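Local coordinates for MxaA (Stigmatella aurantiaca, PDB 4W4T), which is the NADPH-binding terminal reductase domain of the myxalamid PKS-NRPS pathway and probably releases the finished chain by reduction to a primary alcohol, at residues E74-R78 / S291-D296; V239-G245 / I304-L310; T248-G254 / T405-S409; T285-Y289 / T393-S397; M321-M325 / V398-I403. All blocks are in the same frame, centred on the assembly; numbering follows the deposited sequence.

Contacts 1 and 2 lie in the Rossmann-type, NADPH-binding part of the chain, with centres 14 Å apart. Contact 2 pairs two strands of the parallel sheet. Contact 1 packs two helices, and Ile294 on helix 287-298 touches Leu242 and Leu310 of contact 2. Contact 4 uses the start of that same helix and meets contact 1 through Thr393 and Asp296. Contacts 3 and 5 share helix 400-412, with centres 11 Å apart; contact 5 is nested inside the chain loop that contact 3 closes. Contact 4 is nested there too. Contacts 3 and 4 thus tie the C-terminal region to the nucleotide-binding fold. Contact 5 lies farther out, its centre about 27 Å from that of contact 1.

Contact 1: residues E74-R78 / S291-D296; sequences ELCRR and SSAIVD
Glu74 extends toward Ser292 and Val295 because its CG stands opposite the backbone N (chi1 -173°), and a bend at chi2 sets the carboxylate beside Ser292. Arg78 folds back through bends at chi2 and chi3, which carry its guanidinium across Val295. The two segments belong to helices 66-78 and 287-298 of the Rossmann-type domain. The axes of the two short segments approach to 10.4 Å and lie 47° apart. Helix 66-78 begins with Phe66 and Leu67, which bind NADPH, and Ser291 packs close to Leu67.

Val295 fills the apolar centre of the contact with its two methyls. CG2 reaches Glu74 CG at 3.6 Å and Leu75 CD2 at 3.8 Å. CG1 lies over one face of the Arg78 guanidinium, toward its rim. Leu71, one turn earlier on helix 66-78, also touches Val295.

The polar side is built around the Glu74 carboxylate. Glu74 OE2 is 2.8 Å from Ser292 OG, but the serine proton could go instead to Asp288 O. Ser291 OG is bonded to Val287 O in its own helix, and a water 2.9 Å from Ser291 OG links it to Glu74 OE1. Arg77 adds a longer salt bridge to Glu74 OE1. Asp296 approaches Arg78, but too closely in the model for the geometry to be trusted; Asp296 OD2 also bonds Thr393. Glu74, Arg77 and Arg78 form one network whose charges probably offset one another; Asp296 extends it only doubtfully. Arg78 NH1 donates to Glu74 OE2 at 3.2 Å. OE2 lies almost in the guanidinium plane; NH1 comes to the anti side of OE2, tilted 27° from the carboxylate plane.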
# COMPACT_ATOMS: atom_id res chain seq x y z
N GLU A 74 27.48 16.85 -10.92
CA GLU A 74 28.15 16.72 -12.20
C GLU A 74 28.07 18.00 -13.04
O GLU A 74 29.03 18.37 -13.72
CB GLU A 74 27.56 15.54 -12.98
CG GLU A 74 28.30 15.23 -14.27
CD GLU A 74 28.95 13.86 -14.25
OE1 GLU A 74 28.48 12.99 -13.48
OE2 GLU A 74 29.92 13.65 -15.01
N LEU A 75 26.93 18.69 -13.01
CA LEU A 75 26.79 19.94 -13.77
C LEU A 75 27.72 21.04 -13.25
O LEU A 75 28.25 21.83 -14.03
CB LEU A 75 25.33 20.43 -13.73
CG LEU A 75 24.36 19.68 -14.66
CD1 LEU A 75 22.93 20.10 -14.36
CD2 LEU A 75 24.68 19.89 -16.12
N CYS A 76 27.92 21.09 -11.94
CA CYS A 76 28.86 22.05 -11.37
C CYS A 76 30.30 21.77 -11.84
O CYS A 76 31.06 22.70 -12.12
CB CYS A 76 28.78 22.04 -9.85
SG CYS A 76 27.22 22.69 -9.20
N ARG A 77 30.65 20.49 -11.97
CA ARG A 77 32.01 20.14 -12.36
C ARG A 77 32.28 20.38 -13.84
O ARG A 77 33.38 20.77 -14.22
CB ARG A 77 32.30 18.67 -12.01
CG ARG A 77 32.59 18.45 -10.53
CD ARG A 77 33.18 17.07 -10.25
NE ARG A 77 32.15 16.04 -10.28
CZ ARG A 77 31.94 15.23 -11.31
NH1 ARG A 77 32.69 15.33 -12.40
NH2 ARG A 77 30.98 14.32 -11.26
N ARG A 78 31.29 20.14 -14.69
CA ARG A 78 31.45 20.18 -16.13
C ARG A 78 31.03 21.42 -16.85
O ARG A 78 31.20 21.56 -18.04
CB ARG A 78 30.74 19.02 -16.74
CG ARG A 78 30.95 17.76 -15.97
CD ARG A 78 31.99 16.93 -16.61
NE ARG A 78 31.73 16.79 -18.01
CZ ARG A 78 30.98 15.86 -18.58
NH1 ARG A 78 30.35 14.90 -17.89
NH2 ARG A 78 30.85 15.92 -19.87
N SER A 291 24.28 9.82 -14.66
CA SER A 291 24.49 11.26 -14.55
C SER A 291 25.60 11.72 -15.49
O SER A 291 25.45 12.74 -16.15
CB SER A 291 24.80 11.69 -13.11
OG SER A 291 25.98 11.09 -12.61
N SER A 292 26.70 10.97 -15.59
CA SER A 292 27.77 11.39 -16.50
C SER A 292 27.32 11.35 -17.95
O SER A 292 27.66 12.23 -18.73
CB SER A 292 29.03 10.53 -16.34
OG SER A 292 29.69 10.83 -15.13
N ALA A 293 26.54 10.34 -18.32
CA ALA A 293 26.07 10.22 -19.70
C ALA A 293 25.09 11.34 -20.05
O ALA A 293 25.14 11.88 -21.15
CB ALA A 293 25.43 8.86 -19.96
N ILE A 294 24.18 11.64 -19.13
CA ILE A 294 23.25 12.75 -19.35
C ILE A 294 24.02 14.02 -19.69
O ILE A 294 23.75 14.67 -20.70
CB ILE A 294 22.37 13.01 -18.12
CG1 ILE A 294 21.38 11.86 -17.92
CG2 ILE A 294 21.62 14.35 -18.27
CD1 ILE A 294 20.59 11.97 -16.62
N VAL A 295 24.99 14.36 -18.85
CA VAL A 295 25.72 15.61 -19.05
C VAL A 295 26.55 15.53 -20.33
O VAL A 295 26.51 16.45 -21.13
CB VAL A 295 26.61 15.95 -17.84
CG1 VAL A 295 27.51 17.16 -18.15
CG2 VAL A 295 25.75 16.23 -16.62
N ASP A 296 27.25 14.44 -20.56
CA ASP A 296 28.02 14.26 -21.76
C ASP A 296 27.18 14.40 -23.00
O ASP A 296 27.51 15.11 -23.86
CB ASP A 296 28.73 12.90 -21.76
CG ASP A 296 30.00 12.92 -20.96
OD1 ASP A 296 30.50 13.96 -20.61
OD2 ASP A 296 30.56 11.89 -20.72
O HOH W 1 28.88 10.76 -12.58

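Contact 2: residues V239-G245 / I304-L310; sequences VTILRPG and IGQTYHL
Arg243 lies alongside His309, pointing the same way, and its guanidinium overlaps Thr307 CG2 with one face. The extended chain carries NH1 to the edge of the imidazole. Arg243 NH1 donates to His309 NE2 at 3.1 Å, near the plane of both groups. His309 ND1 is held by Asp380 O. Arg243 NH2 turns to a salt bridge with Glu226 on helix 217-234.

Beneath these side chains the backbones run parallel. Arg243 N donates to Tyr308 O at 2.8 Å, and Tyr308 N to Ile241 O at 2.9 Å. Ile241 N adds a bond to Gln306 O. This is a parallel strand pair of the Rossmann-type sheet: strand 239-248 takes strand 307-310 on one side and strand 185-188 on the other, and strand 285-286 pairs with it farther along.

Side chains alternate between the two faces. Ile241, Arg243, Thr307 and His309 share one face, and Ile241 packs there on helix 217-234. Leu242, Pro244, Tyr308 and Leu310 share the other, where Leu242 CB meets Leu310 CD1 at 4.1 Å and Ile294 of helix 287-298 packs on both leucines. At the far end Gly245 N donates to Leu310 O at 3.0 Å.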
# COMPACT_ATOMS: atom_id res chain seq x y z
N VAL A 239 15.87 19.54 -28.25
CA VAL A 239 15.59 18.62 -27.15
C VAL A 239 16.52 17.42 -27.23
O VAL A 239 16.80 16.94 -28.32
CB VAL A 239 14.14 18.12 -27.20
CG1 VAL A 239 13.92 17.02 -26.20
CG2 VAL A 239 13.14 19.27 -26.95
N THR A 240 16.99 16.95 -26.08
CA THR A 240 17.57 15.61 -26.00
C THR A 240 16.66 14.79 -25.09
O THR A 240 16.14 15.28 -24.08
CB THR A 240 19.02 15.63 -25.47
OG1 THR A 240 19.03 15.86 -24.05
CG2 THR A 240 19.81 16.72 -26.14
N ILE A 241 16.42 13.54 -25.47
CA ILE A 241 15.59 12.65 -24.66
C ILE A 241 16.42 11.51 -24.12
O ILE A 241 16.93 10.69 -24.88
CB ILE A 241 14.40 12.11 -25.46
CG1 ILE A 241 13.52 13.29 -25.91
CG2 ILE A 241 13.61 11.09 -24.62
CD1 ILE A 241 12.35 12.88 -26.80
N LEU A 242 16.57 11.47 -22.80
CA LEU A 242 17.41 10.51 -22.11
C LEU A 242 16.54 9.55 -21.31
O LEU A 242 15.79 9.99 -20.45
CB LEU A 242 18.40 11.24 -21.20
CG LEU A 242 19.05 12.36 -22.01
CD1 LEU A 242 19.27 13.63 -21.21
CD2 LEU A 242 20.32 11.85 -22.62
N ARG A 243 16.66 8.25 -21.59
CA ARG A 243 15.85 7.24 -20.91
C ARG A 243 16.73 6.34 -20.06
O ARG A 243 17.32 5.40 -20.57
CB ARG A 243 15.09 6.37 -21.93
CG ARG A 243 14.13 7.09 -22.86
CD ARG A 243 13.59 6.07 -23.89
NE ARG A 243 12.50 6.59 -24.71
CZ ARG A 243 12.12 6.06 -25.87
NH1 ARG A 243 12.77 5.02 -26.38
NH2 ARG A 243 11.10 6.59 -26.53
N PRO A 244 16.84 6.63 -18.76
CA PRO A 244 17.60 5.77 -17.87
C PRO A 244 16.90 4.43 -17.66
O PRO A 244 15.68 4.40 -17.72
CB PRO A 244 17.64 6.56 -16.56
CG PRO A 244 17.32 7.98 -16.95
CD PRO A 244 16.34 7.84 -18.07
N GLY A 245 17.66 3.37 -17.45
CA GLY A 245 17.09 2.09 -17.05
C GLY A 245 16.84 2.05 -15.55
O GLY A 245 16.35 3.01 -14.96
N ILE A 304 20.92 16.62 -30.39
CA ILE A 304 19.65 17.33 -30.53
C ILE A 304 18.69 16.52 -31.37
O ILE A 304 19.05 16.04 -32.44
CB ILE A 304 19.86 18.73 -31.14
CG1 ILE A 304 20.68 19.60 -30.19
CG2 ILE A 304 18.52 19.40 -31.47
CD1 ILE A 304 21.10 20.94 -30.78
N GLY A 305 17.47 16.35 -30.86
CA GLY A 305 16.45 15.58 -31.53
C GLY A 305 16.58 14.08 -31.29
O GLY A 305 15.73 13.31 -31.73
N GLN A 306 17.63 13.66 -30.60
CA GLN A 306 17.92 12.23 -30.47
C GLN A 306 17.44 11.64 -29.15
O GLN A 306 17.14 12.37 -28.21
CB GLN A 306 19.42 11.96 -30.62
CG GLN A 306 20.05 12.56 -31.88
CD GLN A 306 19.24 12.26 -33.12
OE1 GLN A 306 19.02 11.10 -33.47
NE2 GLN A 306 18.79 13.32 -33.78
N THR A 307 17.41 10.31 -29.09
CA THR A 307 16.97 9.58 -27.90
C THR A 307 18.07 8.60 -27.50
O THR A 307 18.64 7.94 -28.37
CB THR A 307 15.64 8.83 -28.17
OG1 THR A 307 14.60 9.80 -28.38
CG2 THR A 307 15.24 7.90 -26.99
N TYR A 308 18.38 8.51 -26.21
CA TYR A 308 19.41 7.60 -25.74
C TYR A 308 18.93 6.72 -24.60
O TYR A 308 18.22 7.17 -23.69
CB TYR A 308 20.66 8.38 -25.31
CG TYR A 308 21.22 9.20 -26.45
CD1 TYR A 308 22.10 8.64 -27.37
CD2 TYR A 308 20.82 10.52 -26.64
CE1 TYR A 308 22.60 9.38 -28.44
CE2 TYR A 308 21.32 11.27 -27.69
CZ TYR A 308 22.20 10.70 -28.59
OH TYR A 308 22.68 11.44 -29.65
N HIS A 309 19.31 5.45 -24.66
CA HIS A 309 18.99 4.51 -23.60
C HIS A 309 20.15 4.41 -22.65
O HIS A 309 21.20 3.85 -22.99
CB HIS A 309 18.64 3.15 -24.19
CG HIS A 309 17.32 3.12 -24.88
ND1 HIS A 309 16.94 2.10 -25.74
CD2 HIS A 309 16.27 3.97 -24.83
CE1 HIS A 309 15.72 2.34 -26.18
NE2 HIS A 309 15.29 3.46 -25.64
N LEU A 310 19.98 4.97 -21.46
CA LEU A 310 21.06 4.95 -20.48
C LEU A 310 20.89 3.73 -19.60
O LEU A 310 20.44 3.82 -18.46
CB LEU A 310 21.08 6.25 -19.66
CG LEU A 310 21.13 7.50 -20.55
CD1 LEU A 310 21.30 8.76 -19.69
CD2 LEU A 310 22.24 7.38 -21.58

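Contact 3: residues T248-G254 / T405-S409; sequences TGHSRTG and TYLSS
Tyr406 OH meets two groups of the loop at once. It accepts from Thr248 OG1 at 2.8 Å and donates to Gly249 O at 2.6 Å. A donor and an acceptor thus grip the phenol oxygen. The ring turns its edge to the loop, with His250 O and Gly254 CA near its plane. Thr405 CG2 presses on the turn, 3.5 Å from Arg252 O.

One water joins Ser251 O to Thr405 OG1, another joins Thr253 O to Ser409 OG, and a third donates to Gly254 O and Tyr406 O. Thr405 OG1 is also bonded to Ser401 O, and Ser409 OG to Arg413 NE.

The loop leaves the end of strand 239-248 in the Rossmann-type sheet and meets helix 400-412. Gly249 packs close to Phe66, an NADPH-binding residue, so the contact probably borders the cofactor site.

Farther out, His250 shapes the turn. Its ND1 accepts from Arg252 N at 3.1 Å and from Thr253 N at 3.2 Å, while Gly254 N bonds back to His250 O. Gly254 has a positive phi and, lacking a side chain, lies close against Thr405 and Tyr406. Ser251 OG is held by Asp288 OD2. Trp256 meets the Tyr406 ring, the planes about 55° apart.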
# COMPACT_ATOMS: atom_id res chain seq x y z
N THR A 248 20.87 2.34 -10.22
CA THR A 248 21.33 1.74 -8.97
C THR A 248 22.44 2.57 -8.33
O THR A 248 22.78 3.64 -8.82
CB THR A 248 21.80 0.28 -9.19
OG1 THR A 248 22.88 0.25 -10.14
CG2 THR A 248 20.64 -0.56 -9.75
N GLY A 249 23.02 2.06 -7.25
CA GLY A 249 23.98 2.81 -6.45
C GLY A 249 25.20 3.33 -7.20
O GLY A 249 25.53 2.85 -8.29
N HIS A 250 25.86 4.33 -6.63
CA HIS A 250 27.12 4.82 -7.17
C HIS A 250 28.17 3.69 -7.13
O HIS A 250 28.32 3.06 -6.11
CB HIS A 250 27.61 6.01 -6.36
CG HIS A 250 28.77 6.72 -6.98
ND1 HIS A 250 30.07 6.28 -6.86
CD2 HIS A 250 28.83 7.86 -7.72
CE1 HIS A 250 30.88 7.10 -7.50
NE2 HIS A 250 30.15 8.07 -8.04
N SER A 251 28.88 3.47 -8.24
CA SER A 251 29.72 2.27 -8.40
C SER A 251 30.97 2.25 -7.52
O SER A 251 31.61 1.21 -7.37
CB SER A 251 30.16 2.11 -9.86
OG SER A 251 31.06 3.14 -10.26
N ARG A 252 31.31 3.40 -6.93
CA ARG A 252 32.51 3.50 -6.10
C ARG A 252 32.18 3.71 -4.64
O ARG A 252 32.70 3.01 -3.78
CB ARG A 252 33.42 4.62 -6.61
CG ARG A 252 33.98 4.38 -7.99
CD ARG A 252 34.74 3.07 -8.04
NE ARG A 252 35.24 2.75 -9.38
CZ ARG A 252 36.41 3.15 -9.85
NH1 ARG A 252 37.22 3.90 -9.10
NH2 ARG A 252 36.78 2.81 -11.08
N THR A 253 31.30 4.67 -4.34
CA THR A 253 30.89 4.94 -2.96
C THR A 253 29.76 4.04 -2.48
O THR A 253 29.53 3.90 -1.27
CB THR A 253 30.40 6.41 -2.78
OG1 THR A 253 29.16 6.58 -3.50
CG2 THR A 253 31.42 7.41 -3.30
N GLY A 254 29.01 3.46 -3.41
CA GLY A 254 27.84 2.68 -3.05
C GLY A 254 26.64 3.53 -2.67
O GLY A 254 25.62 3.00 -2.23
N THR A 405 30.38 -3.53 -3.15
CA THR A 405 30.35 -2.09 -2.91
C THR A 405 28.97 -1.66 -2.43
O THR A 405 28.84 -0.97 -1.41
CB THR A 405 30.76 -1.32 -4.18
OG1 THR A 405 32.13 -1.62 -4.48
CG2 THR A 405 30.61 0.20 -3.97
N TYR A 406 27.94 -2.11 -3.13
CA TYR A 406 26.55 -1.79 -2.76
C TYR A 406 26.20 -2.33 -1.38
O TYR A 406 25.76 -1.58 -0.51
CB TYR A 406 25.58 -2.37 -3.80
CG TYR A 406 25.56 -1.67 -5.15
CD1 TYR A 406 26.22 -0.46 -5.35
CD2 TYR A 406 24.84 -2.20 -6.21
CE1 TYR A 406 26.18 0.18 -6.58
CE2 TYR A 406 24.78 -1.56 -7.45
CZ TYR A 406 25.44 -0.37 -7.62
OH TYR A 406 25.38 0.28 -8.84
N LEU A 407 26.39 -3.63 -1.18
CA LEU A 407 26.02 -4.23 0.10
C LEU A 407 26.81 -3.62 1.27
O LEU A 407 26.25 -3.40 2.33
CB LEU A 407 26.22 -5.74 0.04
CG LEU A 407 25.32 -6.45 -0.97
CD1 LEU A 407 25.59 -7.97 -1.03
CD2 LEU A 407 23.85 -6.18 -0.67
N SER A 408 28.10 -3.34 1.08
CA SER A 408 28.93 -2.77 2.16
C SER A 408 28.37 -1.43 2.65
O SER A 408 28.32 -1.16 3.85
CB SER A 408 30.38 -2.59 1.70
OG SER A 408 30.95 -3.81 1.22
N SER A 409 27.94 -0.60 1.70
CA SER A 409 27.32 0.69 2.01
C SER A 409 26.00 0.51 2.77
O SER A 409 25.75 1.20 3.76
CB SER A 409 27.10 1.49 0.73
OG SER A 409 26.45 2.73 1.02
O HOH W 2 32.45 -1.26 -7.09
O HOH W 3 28.16 5.16 0.99
O HOH W 4 24.33 0.81 -1.86

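Contact 4: residues T285-Y289 / T393-S397; sequences TPVDY and TSCPS
Tyr289 starts its contact with the 393-397 loop at CB, which lies 4.0 Å from Pro396 CD. Tyr289 sits in the first turn of helix 287-298, just after short strand 285-286 of the Rossmann-type sheet. The motif at the ring is a CH-pi contact joined by a Cys sulfur-aromatic one.

With CG turned away from the backbone N (chi1 172°), the ring reaches out to the loop; CG meets Cys395 CA and CB. Along one edge of the ring Tyr289 CD1 lies 3.4 Å from Cys395 N and also touches Thr393 CG2. Along the other edge Tyr289 CD2 is 3.7 Å from Cys395 SG. CE1 also reaches Cys395 N; CE2 and CZ reach Cys395 CB. Cys395 CB sits 3.6 Å from the centroid of the Tyr289 ring, only 6° off the ring normal, so its C-H group lies over the middle of the face. Cys395 SG is oblique to the Tyr289 ring, 31° off the ring normal.

Thr285 CG2 lies at the ring edge. Leu388 and Thr384 of helix 382-388 pack on Tyr289 as well. The rings of Pro286, the N-cap residue, and Pro396 lie alongside, pointing opposite ways, with Pro286 CG and Pro396 CG 3.9 Å apart.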
# COMPACT_ATOMS: atom_id res chain seq x y z
N THR A 285 21.99 -0.15 -13.63
CA THR A 285 22.74 0.94 -14.22
C THR A 285 23.16 1.93 -13.14
O THR A 285 22.34 2.71 -12.66
CB THR A 285 21.90 1.67 -15.28
OG1 THR A 285 21.32 0.71 -16.18
CG2 THR A 285 22.75 2.65 -16.06
N PRO A 286 24.44 1.89 -12.73
CA PRO A 286 24.89 2.76 -11.65
C PRO A 286 24.64 4.25 -11.91
O PRO A 286 24.84 4.73 -13.02
CB PRO A 286 26.39 2.48 -11.58
CG PRO A 286 26.51 1.03 -12.03
CD PRO A 286 25.49 0.92 -13.14
N VAL A 287 24.23 4.97 -10.87
CA VAL A 287 23.84 6.39 -11.02
C VAL A 287 24.99 7.27 -11.53
O VAL A 287 24.73 8.26 -12.24
CB VAL A 287 23.31 6.95 -9.69
CG1 VAL A 287 24.41 7.08 -8.64
CG2 VAL A 287 22.60 8.30 -9.93
N ASP A 288 26.25 6.91 -11.24
CA ASP A 288 27.36 7.72 -11.75
C ASP A 288 27.49 7.61 -13.28
O ASP A 288 27.89 8.57 -13.94
CB ASP A 288 28.70 7.38 -11.07
CG ASP A 288 28.97 5.88 -10.91
OD1 ASP A 288 28.03 5.13 -10.57
OD2 ASP A 288 30.14 5.46 -11.09
N TYR A 289 27.10 6.48 -13.85
CA TYR A 289 27.06 6.39 -15.31
C TYR A 289 25.91 7.21 -15.91
O TYR A 289 26.08 7.89 -16.91
CB TYR A 289 26.96 4.94 -15.76
CG TYR A 289 26.71 4.81 -17.25
CD1 TYR A 289 27.70 5.16 -18.18
CD2 TYR A 289 25.49 4.35 -17.73
CE1 TYR A 289 27.47 5.04 -19.52
CE2 TYR A 289 25.25 4.22 -19.07
CZ TYR A 289 26.25 4.57 -19.97
OH TYR A 289 26.01 4.45 -21.31
N THR A 393 33.25 8.11 -20.41
CA THR A 393 32.01 7.65 -19.76
C THR A 393 31.60 6.29 -20.29
O THR A 393 31.26 6.12 -21.47
CB THR A 393 30.87 8.66 -19.96
OG1 THR A 393 31.25 9.91 -19.37
CG2 THR A 393 29.57 8.15 -19.29
N SER A 394 31.65 5.31 -19.39
CA SER A 394 31.37 3.92 -19.71
C SER A 394 30.68 3.31 -18.51
O SER A 394 31.03 3.63 -17.38
CB SER A 394 32.67 3.18 -20.05
OG SER A 394 32.44 1.81 -20.33
N CYS A 395 29.70 2.44 -18.74
CA CYS A 395 28.94 1.87 -17.64
C CYS A 395 29.72 0.77 -16.93
O CYS A 395 30.28 -0.11 -17.57
CB CYS A 395 27.61 1.32 -18.15
SG CYS A 395 26.45 0.88 -16.84
N PRO A 396 29.77 0.83 -15.59
CA PRO A 396 30.42 -0.24 -14.83
C PRO A 396 29.72 -1.58 -15.05
O PRO A 396 28.51 -1.64 -15.28
CB PRO A 396 30.28 0.21 -13.38
CG PRO A 396 30.12 1.71 -13.46
CD PRO A 396 29.39 1.97 -14.75
N SER A 397 30.51 -2.65 -15.03
CA SER A 397 29.98 -4.00 -15.11
C SER A 397 29.32 -4.41 -13.81
O SER A 397 29.74 -3.99 -12.73
CB SER A 397 31.10 -5.00 -15.43
OG SER A 397 31.84 -4.58 -16.56

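Contact 5: residues M321-M325 / V398-I403; sequences MWNYM and VDASLI
Met321, modelled as selenomethionine, reaches Ile403 and Val398 with its selenium. Its chain bends at chi2 and chi3, which turns SE toward the other segment. SE lies 3.9 Å from Ile403 CD1 and somewhat farther from Val398 CG1. The contact packs helix 318-328 against the N-terminal end of helix 400-412. Both belong to the C-terminal part of the chain, away from the NADPH site.

Tyr324 comes next and makes the largest contribution from this segment. Its CA is 4.7 Å from that of Ala400, so the backbones are close here. The ring lays one face over the peptide between Asp399 and Ala400. Ala400 N sits 3.5 Å above the ring plane, over its centre, with Asp399 C beside it. Ala400 CB touches CD1, and Ile403 CG1 packs at 3.7 Å from Tyr324 CB. The hydroxyl meets two waters, and both donate to Val398 O, one of them weakly. These waters link the end of the tyrosine to the loop before the helix. A further water donates to Tyr324 O and Ala400 O, joining the two backbones at the other end.

Met325, also selenomethionine, touches Ile403 from the next position. Its CG lies 4.0 Å from Ile403 CG2, so Ile403 meets three side chains with its different branches. Met325 also packs on Leu266 and Val270 of helix 261-272.

The helix start under the Tyr324 ring is fixed by an N-cap. Asp399 OD1 accepts from Leu402 N at 2.9 Å, and the N-H...O angle is 168°.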
# COMPACT_ATOMS: atom_id res chain seq x y z
N MSE A 321 23.30 -12.78 -9.76
CA MSE A 321 23.04 -11.87 -8.66
C MSE A 321 23.09 -12.60 -7.32
O MSE A 321 23.73 -12.14 -6.39
CB MSE A 321 21.68 -11.18 -8.81
CG MSE A 321 21.67 -10.02 -9.75
SE MSE A 321 22.75 -8.52 -9.04
CE MSE A 321 21.98 -8.31 -7.28
N TRP A 322 22.43 -13.74 -7.22
CA TRP A 322 22.42 -14.43 -5.94
C TRP A 322 23.82 -14.95 -5.63
O TRP A 322 24.24 -14.91 -4.47
CB TRP A 322 21.39 -15.57 -5.92
CG TRP A 322 20.07 -15.23 -6.57
CD1 TRP A 322 19.34 -16.04 -7.39
CD2 TRP A 322 19.34 -14.00 -6.46
NE1 TRP A 322 18.19 -15.39 -7.80
CE2 TRP A 322 18.17 -14.14 -7.25
CE3 TRP A 322 19.55 -12.80 -5.77
CZ2 TRP A 322 17.22 -13.11 -7.36
CZ3 TRP A 322 18.61 -11.78 -5.90
CH2 TRP A 322 17.45 -11.95 -6.68
N ASN A 323 24.56 -15.39 -6.64
CA ASN A 323 25.96 -15.78 -6.42
C ASN A 323 26.75 -14.63 -5.80
O ASN A 323 27.51 -14.83 -4.86
CB ASN A 323 26.64 -16.21 -7.72
CG ASN A 323 26.11 -17.53 -8.27
OD1 ASN A 323 25.50 -18.33 -7.56
ND2 ASN A 323 26.34 -17.76 -9.55
N TYR A 324 26.55 -13.41 -6.32
CA TYR A 324 27.33 -12.27 -5.84
C TYR A 324 26.97 -11.96 -4.40
O TYR A 324 27.82 -11.56 -3.60
CB TYR A 324 27.10 -11.02 -6.72
CG TYR A 324 27.48 -11.19 -8.19
CD1 TYR A 324 28.45 -12.10 -8.58
CD2 TYR A 324 26.83 -10.45 -9.18
CE1 TYR A 324 28.80 -12.25 -9.91
CE2 TYR A 324 27.17 -10.60 -10.52
CZ TYR A 324 28.16 -11.51 -10.88
OH TYR A 324 28.49 -11.67 -12.20
N MSE A 325 25.70 -12.13 -4.06
CA MSE A 325 25.24 -11.83 -2.71
C MSE A 325 25.67 -12.91 -1.69
O MSE A 325 26.00 -12.59 -0.55
CB MSE A 325 23.73 -11.64 -2.72
CG MSE A 325 23.38 -10.40 -3.55
SE MSE A 325 21.47 -10.13 -3.59
CE MSE A 325 21.22 -9.69 -1.71
N VAL A 398 28.31 -5.26 -13.91
CA VAL A 398 27.73 -5.85 -12.71
C VAL A 398 28.55 -7.11 -12.41
O VAL A 398 28.61 -8.03 -13.23
CB VAL A 398 26.25 -6.19 -12.88
CG1 VAL A 398 25.70 -6.83 -11.59
CG2 VAL A 398 25.46 -4.92 -13.20
N ASP A 399 29.21 -7.11 -11.26
CA ASP A 399 30.00 -8.26 -10.85
C ASP A 399 30.04 -8.34 -9.33
O ASP A 399 29.44 -7.51 -8.65
CB ASP A 399 31.42 -8.19 -11.44
CG ASP A 399 32.14 -6.88 -11.14
OD1 ASP A 399 31.86 -6.24 -10.10
OD2 ASP A 399 33.00 -6.49 -11.95
N ALA A 400 30.74 -9.34 -8.79
CA ALA A 400 30.77 -9.48 -7.34
C ALA A 400 31.30 -8.21 -6.65
O ALA A 400 30.82 -7.83 -5.59
CB ALA A 400 31.60 -10.72 -6.94
N SER A 401 32.27 -7.55 -7.27
CA SER A 401 32.83 -6.34 -6.70
C SER A 401 31.81 -5.20 -6.58
O SER A 401 31.72 -4.56 -5.53
CB SER A 401 34.03 -5.85 -7.53
OG SER A 401 34.65 -4.75 -6.90
N LEU A 402 31.07 -4.93 -7.66
CA LEU A 402 30.02 -3.89 -7.62
C LEU A 402 29.00 -4.23 -6.53
O LEU A 402 28.63 -3.39 -5.72
CB LEU A 402 29.30 -3.75 -8.97
CG LEU A 402 28.23 -2.63 -9.00
CD1 LEU A 402 28.90 -1.27 -8.98
CD2 LEU A 402 27.29 -2.75 -10.18
N ILE A 403 28.54 -5.48 -6.51
CA ILE A 403 27.56 -5.87 -5.51
C ILE A 403 28.13 -5.74 -4.10
O ILE A 403 27.44 -5.32 -3.19
CB ILE A 403 27.05 -7.30 -5.75
CG1 ILE A 403 26.33 -7.37 -7.10
CG2 ILE A 403 26.12 -7.75 -4.61
CD1 ILE A 403 25.37 -6.23 -7.37
O HOH W 5 29.78 -9.57 -3.56
O HOH W 6 30.52 -10.24 -14.09
O HOH W 7 27.01 -10.80 -14.25